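Local structure of cysteine protease (Listeria monocytogenes, 5HU4) at residues K20-A25 and G30-R35; S36-V39 and Y45-A48. The protein anchors surface proteins to the cell wall as a transpeptidase that cleaves their C-terminal sorting signal and forms a thioester intermediate with the substrate. All coordinates share one frame; numbering follows the deposited sequence.

Contact 1 (K20-A25 and G30-R35); sequences KGTNTA and GATTMR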
ATOM      1  N   LYS A  20       5.512   8.487   6.334  1.00 24.97           N
ATOM      2  CA  LYS A  20       5.364   8.008   7.699  1.00 25.71           C
ATOM      3  C   LYS A  20       4.235   8.751   8.406  1.00 24.98           C
ATOM      4  O   LYS A  20       4.330   9.953   8.651  1.00 25.92           O
ATOM      5  CB  LYS A  20       6.678   8.170   8.468  1.00 28.02           C
ATOM      6  CG  LYS A  20       6.916   7.110   9.531  1.00 27.50           C
ATOM      7  CD  LYS A  20       8.270   7.300  10.197  1.00 32.89           C
ATOM      8  CE  LYS A  20       8.781   6.000  10.798  1.00 29.26           C
ATOM      9  NZ  LYS A  20      10.201   6.115  11.239  1.00 31.86           N
ATOM     10  N   GLY A  21       3.163   8.031   8.718  1.00 23.04           N
ATOM     11  CA  GLY A  21       2.037   8.609   9.429  1.00 20.63           C
ATOM     12  C   GLY A  21       0.894   9.035   8.527  1.00 23.99           C
ATOM     13  O   GLY A  21       1.106   9.664   7.491  1.00 22.79           O
ATOM     14  N   THR A  22      -0.324   8.686   8.930  1.00 23.65           N
ATOM     15  CA  THR A  22      -1.519   9.085   8.197  1.00 25.75           C
ATOM     16  C   THR A  22      -2.116  10.350   8.806  1.00 29.56           C
ATOM     17  O   THR A  22      -2.859  10.290   9.787  1.00 31.64           O
ATOM     18  CB  THR A  22      -2.580   7.968   8.192  1.00 23.02           C
ATOM     19  OG1 THR A  22      -2.035   6.792   7.583  1.00 21.31           O
ATOM     20  CG2 THR A  22      -3.816   8.405   7.419  1.00 22.72           C
ATOM     21  N   ASN A  23      -1.777  11.495   8.225  1.00 26.20           N
ATOM     22  CA  ASN A  23      -2.279  12.774   8.709  1.00 27.31           C
ATOM     23  C   ASN A  23      -2.881  13.606   7.582  1.00 28.75           C
ATOM     24  O   ASN A  23      -2.729  13.272   6.407  1.00 30.89           O
ATOM     25  CB  ASN A  23      -1.164  13.552   9.411  1.00 26.70           C
ATOM     26  CG  ASN A  23       0.085  13.684   8.559  1.00 27.36           C
ATOM     27  OD1 ASN A  23       0.078  14.349   7.523  1.00 30.51           O
ATOM     28  ND2 ASN A  23       1.168  13.051   8.996  1.00 23.93           N
ATOM     29  N   THR A  24      -3.564  14.686   7.948  1.00 29.86           N
ATOM     30  CA  THR A  24      -4.260  15.529   6.978  1.00 29.80           C
ATOM     31  C   THR A  24      -3.307  16.169   5.971  1.00 29.46           C
ATOM     32  O   THR A  24      -3.713  16.533   4.867  1.00 32.07           O
ATOM     33  CB  THR A  24      -5.061  16.647   7.676  1.00 28.70           C
ATOM     34  OG1 THR A  24      -4.159  17.576   8.291  1.00 29.88           O
ATOM     35  CG2 THR A  24      -5.991  16.064   8.730  1.00 27.29           C
ATOM     36  N   ALA A  25      -2.042  16.302   6.353  1.00 30.10           N
ATOM     37  CA  ALA A  25      -1.039  16.885   5.471  1.00 30.83           C
ATOM     38  C   ALA A  25      -0.607  15.898   4.387  1.00 31.91           C
ATOM     39  O   ALA A  25      -0.398  16.282   3.237  1.00 32.32           O
ATOM     40  CB  ALA A  25       0.168  17.349   6.276  1.00 29.44           C
ATOM     41  N   GLY A  30       0.725  10.628  -1.015  1.00 23.60           N
ATOM     42  CA  GLY A  30       0.970   9.261  -1.437  1.00 21.18           C
ATOM     43  C   GLY A  30       0.414   8.266  -0.437  1.00 22.31           C
ATOM     44  O   GLY A  30      -0.566   8.552   0.250  1.00 23.34           O
ATOM     45  N   ALA A  31       1.036   7.093  -0.356  1.00 16.74           N
ATOM     46  CA  ALA A  31       0.638   6.092   0.626  1.00 19.82           C
ATOM     47  C   ALA A  31       1.196   6.459   1.997  1.00 21.60           C
ATOM     48  O   ALA A  31       2.290   7.016   2.099  1.00 22.04           O
ATOM     49  CB  ALA A  31       1.111   4.710   0.205  1.00 20.00           C
ATOM     50  N   THR A  32       0.441   6.155   3.048  1.00 20.84           N
ATOM     51  CA  THR A  32       0.838   6.534   4.400  1.00 19.72           C
ATOM     52  C   THR A  32       0.755   5.368   5.381  1.00 20.79           C
ATOM     53  O   THR A  32      -0.236   4.637   5.410  1.00 20.88           O
ATOM     54  CB  THR A  32      -0.031   7.688   4.936  1.00 20.21           C
ATOM     55  OG1 THR A  32      -1.409   7.293   4.932  1.00 21.87           O
ATOM     56  CG2 THR A  32       0.135   8.932   4.075  1.00 20.03           C
ATOM     57  N   THR A  33       1.805   5.203   6.182  1.00 20.28           N
ATOM     58  CA  THR A  33       1.824   4.196   7.237  1.00 22.56           C
ATOM     59  C   THR A  33       0.738   4.495   8.266  1.00 22.55           C
ATOM     60  O   THR A  33       0.361   5.652   8.457  1.00 20.55           O
ATOM     61  CB  THR A  33       3.191   4.136   7.938  1.00 20.81           C
ATOM     62  OG1 THR A  33       3.444   5.381   8.601  1.00 21.12           O
ATOM     63  CG2 THR A  33       4.297   3.870   6.927  1.00 20.72           C
ATOM     64  N   MET A  34       0.239   3.456   8.928  1.00 22.09           N
ATOM     65  CA  MET A  34      -0.897   3.616   9.830  1.00 21.78           C
ATOM     66  C   MET A  34      -0.564   3.275  11.282  1.00 23.92           C
ATOM     67  O   MET A  34      -1.320   3.613  12.192  1.00 28.27           O
ATOM     68  CB  MET A  34      -2.070   2.767   9.343  1.00 21.01           C
ATOM     69  CG  MET A  34      -2.650   3.253   8.025  1.00 22.83           C
ATOM     70  SD  MET A  34      -4.083   2.309   7.481  1.00 33.23           S
ATOM     71  CE  MET A  34      -5.407   3.407   7.975  1.00 24.19           C
ATOM     72  N   ARG A  35       0.563   2.604  11.497  1.00 20.93           N
ATOM     73  CA  ARG A  35       1.066   2.392  12.849  1.00 21.70           C
ATOM     74  C   ARG A  35       2.495   2.906  12.966  1.00 24.70           C
ATOM     75  O   ARG A  35       3.278   2.814  12.021  1.00 23.33           O
ATOM     76  CB  ARG A  35       1.010   0.915  13.245  1.00 23.13           C
ATOM     77  CG  ARG A  35      -0.321   0.233  12.991  1.00 25.67           C
ATOM     78  CD  ARG A  35      -0.438  -1.052  13.803  1.00 26.33           C
ATOM     79  NE  ARG A  35       0.843  -1.739  13.924  1.00 25.28           N
ATOM     80  CZ  ARG A  35       1.287  -2.652  13.067  1.00 25.40           C
ATOM     81  NH1 ARG A  35       0.551  -2.993  12.019  1.00 25.00           N
ATOM     82  NH2 ARG A  35       2.468  -3.221  13.257  1.00 23.07           N
TER
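Thr22 and Gly21 meet Thr32 and Thr33 through hydroxyls, and the pair illustrates how a loop can be pinned to a strand end without regular strand pairing. The setting is the β-barrel fold of a class A sortase: segment 20-25 lies in the loop after strand 14-19 and folds back against strand 31-33, which runs parallel to strand 14-19 beside it in the sheet.

Thr33 supplies the acceptor. With OG1 between the backbone N and the carbonyl carbon (chi1 64°), it accepts a hydrogen bond from Gly21 N at 2.7 Å, with an N-H...O angle of 156°. The acceptor is thus a side chain, not a backbone carbonyl. The same OG1 lies 3.4 Å from Lys20 CA, and the extended lysine chain approaches it through CG alone.

On the other side of Gly21, Thr22 brings its own hydroxyl to bear. OG1 stands beside the backbone N and opposite the carbonyl carbon, and from there donates to Thr33 O at 2.8 Å. The donor sits well above the carbonyl plane, 51° out of it. The OG1 atoms of Thr22 and Thr32 are 2.8 Å apart; Thr32 OG1 also reaches Ala48 O on the adjoining strand 44-48, which ties this polar cluster to the next strand of the sheet. At the backbone angles of Gly21 a CB would be jammed against the carbonyl O of Lys20, which by itself calls for glycine; its own carbonyl oxygen comes 3.4 Å from Thr32 CB. At the margin, Met34 CG closes against Thr22 OG1 at 3.6 Å.

Contact 2 (S36-V39 and Y45-A48); sequences SDQV and YPLA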
ATOM      1  N   SER A  36       2.828   3.447  14.133  1.00 23.66           N
ATOM      2  CA  SER A  36       4.157   3.992  14.380  1.00 22.38           C
ATOM      3  C   SER A  36       5.229   2.905  14.375  1.00 26.21           C
ATOM      4  O   SER A  36       6.410   3.185  14.165  1.00 28.57           O
ATOM      5  CB  SER A  36       4.183   4.738  15.716  1.00 26.91           C
ATOM      6  OG  SER A  36       3.996   3.842  16.800  1.00 24.33           O
ATOM      7  N   ASP A  37       4.808   1.663  14.590  1.00 25.13           N
ATOM      8  CA  ASP A  37       5.739   0.569  14.845  1.00 26.05           C
ATOM      9  C   ASP A  37       5.983  -0.350  13.649  1.00 27.49           C
ATOM     10  O   ASP A  37       6.920  -1.149  13.667  1.00 28.26           O
ATOM     11  CB  ASP A  37       5.233  -0.271  16.016  1.00 27.71           C
ATOM     12  CG  ASP A  37       4.019  -1.105  15.651  1.00 32.91           C
ATOM     13  OD1 ASP A  37       2.896  -0.558  15.640  1.00 30.91           O
ATOM     14  OD2 ASP A  37       4.194  -2.310  15.366  1.00 33.76           O
ATOM     15  N   GLN A  38       5.147  -0.245  12.620  1.00 26.79           N
ATOM     16  CA  GLN A  38       5.191  -1.198  11.511  1.00 26.05           C
ATOM     17  C   GLN A  38       6.531  -1.186  10.773  1.00 21.49           C
ATOM     18  O   GLN A  38       7.155  -0.139  10.596  1.00 21.12           O
ATOM     19  CB  GLN A  38       4.044  -0.931  10.529  1.00 23.03           C
ATOM     20  CG  GLN A  38       4.142   0.374   9.756  1.00 21.81           C
ATOM     21  CD  GLN A  38       2.894   0.653   8.939  1.00 22.82           C
ATOM     22  OE1 GLN A  38       1.851   1.020   9.483  1.00 23.00           O
ATOM     23  NE2 GLN A  38       2.992   0.473   7.626  1.00 21.70           N
ATOM     24  N   VAL A  39       6.970  -2.373  10.365  1.00 22.35           N
ATOM     25  CA  VAL A  39       8.250  -2.550   9.686  1.00 22.14           C
ATOM     26  C   VAL A  39       8.042  -3.251   8.345  1.00 23.53           C
ATOM     27  O   VAL A  39       7.237  -4.178   8.242  1.00 23.11           O
ATOM     28  CB  VAL A  39       9.239  -3.370  10.551  1.00 23.42           C
ATOM     29  CG1 VAL A  39      10.609  -3.434   9.891  1.00 22.53           C
ATOM     30  CG2 VAL A  39       9.348  -2.775  11.947  1.00 19.14           C
ATOM     31  N   TYR A  45       2.010  -4.654   7.365  1.00 20.69           N
ATOM     32  CA  TYR A  45       2.419  -3.313   6.971  1.00 21.58           C
ATOM     33  C   TYR A  45       1.248  -2.576   6.331  1.00 20.15           C
ATOM     34  O   TYR A  45       1.137  -2.526   5.106  1.00 20.55           O
ATOM     35  CB  TYR A  45       3.606  -3.374   6.007  1.00 20.06           C
ATOM     36  CG  TYR A  45       4.342  -2.061   5.855  1.00 21.87           C
ATOM     37  CD1 TYR A  45       5.323  -1.685   6.763  1.00 21.42           C
ATOM     38  CD2 TYR A  45       4.059  -1.201   4.804  1.00 20.83           C
ATOM     39  CE1 TYR A  45       6.001  -0.487   6.628  1.00 20.86           C
ATOM     40  CE2 TYR A  45       4.730  -0.001   4.661  1.00 22.87           C
ATOM     41  CZ  TYR A  45       5.699   0.351   5.576  1.00 20.43           C
ATOM     42  OH  TYR A  45       6.369   1.544   5.434  1.00 18.55           O
ATOM     43  N   PRO A  46       0.364  -2.005   7.164  1.00 20.02           N
ATOM     44  CA  PRO A  46      -0.828  -1.313   6.665  1.00 19.26           C
ATOM     45  C   PRO A  46      -0.498   0.033   6.031  1.00 22.07           C
ATOM     46  O   PRO A  46       0.284   0.807   6.584  1.00 21.20           O
ATOM     47  CB  PRO A  46      -1.678  -1.131   7.924  1.00 20.50           C
ATOM     48  CG  PRO A  46      -0.687  -1.061   9.028  1.00 21.31           C
ATOM     49  CD  PRO A  46       0.441  -1.977   8.636  1.00 20.02           C
ATOM     50  N   LEU A  47      -1.091   0.298   4.871  1.00 19.51           N
ATOM     51  CA  LEU A  47      -0.891   1.562   4.176  1.00 19.69           C
ATOM     52  C   LEU A  47      -2.225   2.158   3.748  1.00 19.60           C
ATOM     53  O   LEU A  47      -3.079   1.461   3.202  1.00 22.42           O
ATOM     54  CB  LEU A  47       0.016   1.376   2.957  1.00 22.09           C
ATOM     55  CG  LEU A  47       1.494   1.108   3.237  1.00 21.31           C
ATOM     56  CD1 LEU A  47       2.211   0.663   1.970  1.00 19.23           C
ATOM     57  CD2 LEU A  47       2.149   2.346   3.824  1.00 17.05           C
ATOM     58  N   ALA A  48      -2.398   3.451   4.003  1.00 18.35           N
ATOM     59  CA  ALA A  48      -3.610   4.150   3.603  1.00 17.98           C
ATOM     60  C   ALA A  48      -3.326   5.087   2.435  1.00 19.27           C
ATOM     61  O   ALA A  48      -2.270   5.715   2.371  1.00 22.04           O
ATOM     62  CB  ALA A  48      -4.192   4.923   4.776  1.00 17.33           C
TER
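Gln38 reaches from the loop after strand 31-33 onto Tyr45 and Pro46 of strand 44-48, one of the strands of the sortase β-barrel, and shows how a single amide can serve several partners at once. A chi1 of 68° places CG close to both backbone neighbours of CA, and the chain then runs extended, which brings the amide between the Tyr45 ring and Pro46 O.

Tyr45 comes first. Its ring receives NE2 over the centre of one face, 3.1 Å above the plane, and the amide stands nearly upright on it, the two planes being 80° apart. The NE2 hydrogen on the side of CG is directed at the ring, a placement that probably gains from the attraction between a polar N-H and the aromatic π cloud. Gln38 CG rests near the same ring, 3.7 Å from Tyr45 CE1, and Val39 O approaches Tyr45 CD1 obliquely at 3.5 Å.

Pro46 follows and takes the other NE2 hydrogen: NE2 donates to Pro46 O at 2.9 Å, with an N-H...O angle of 156°. The acceptor lies almost in the glutamine's amide plane, although the donor is tilted out of the carbonyl plane of Pro46. The proline ring also meets the oxygen end of the amide, with Pro46 CG 3.3 Å from OE1.

Leu47 only brushes the amide, CD2 lying 4.3 Å from Gln38 NE2.

OE1 itself accepts hydrogen bonds from the backbone N of both Met34 and Arg35. Oxygen toward these two donors, nitrogen toward a carbonyl and a ring face: this chemistry settles the rotation of the amide and implies that a polar group can lie against a largely buried strand with both its ends engaged.

Strands 31-33 and 44-48 are antiparallel neighbours in one sheet, and each contact joins one of them to a loop nearby in the chain. Contact 1 is partly buried, with an exposed loop held mainly by hydroxyls and backbone atoms; contact 2 lies deeper and joins an amide to an aromatic ring and a proline. The two also touch: Thr33 CB packs 3.6 Å from Gln38 CD, and Thr32 N probably hydrogen-bonds to Ala48 O. Contact 1 comes nearer to the catalytic histidine, the side chain of Thr32 being about 8 Å from that of His50, against about 12 Å for that of Leu47 in contact 2.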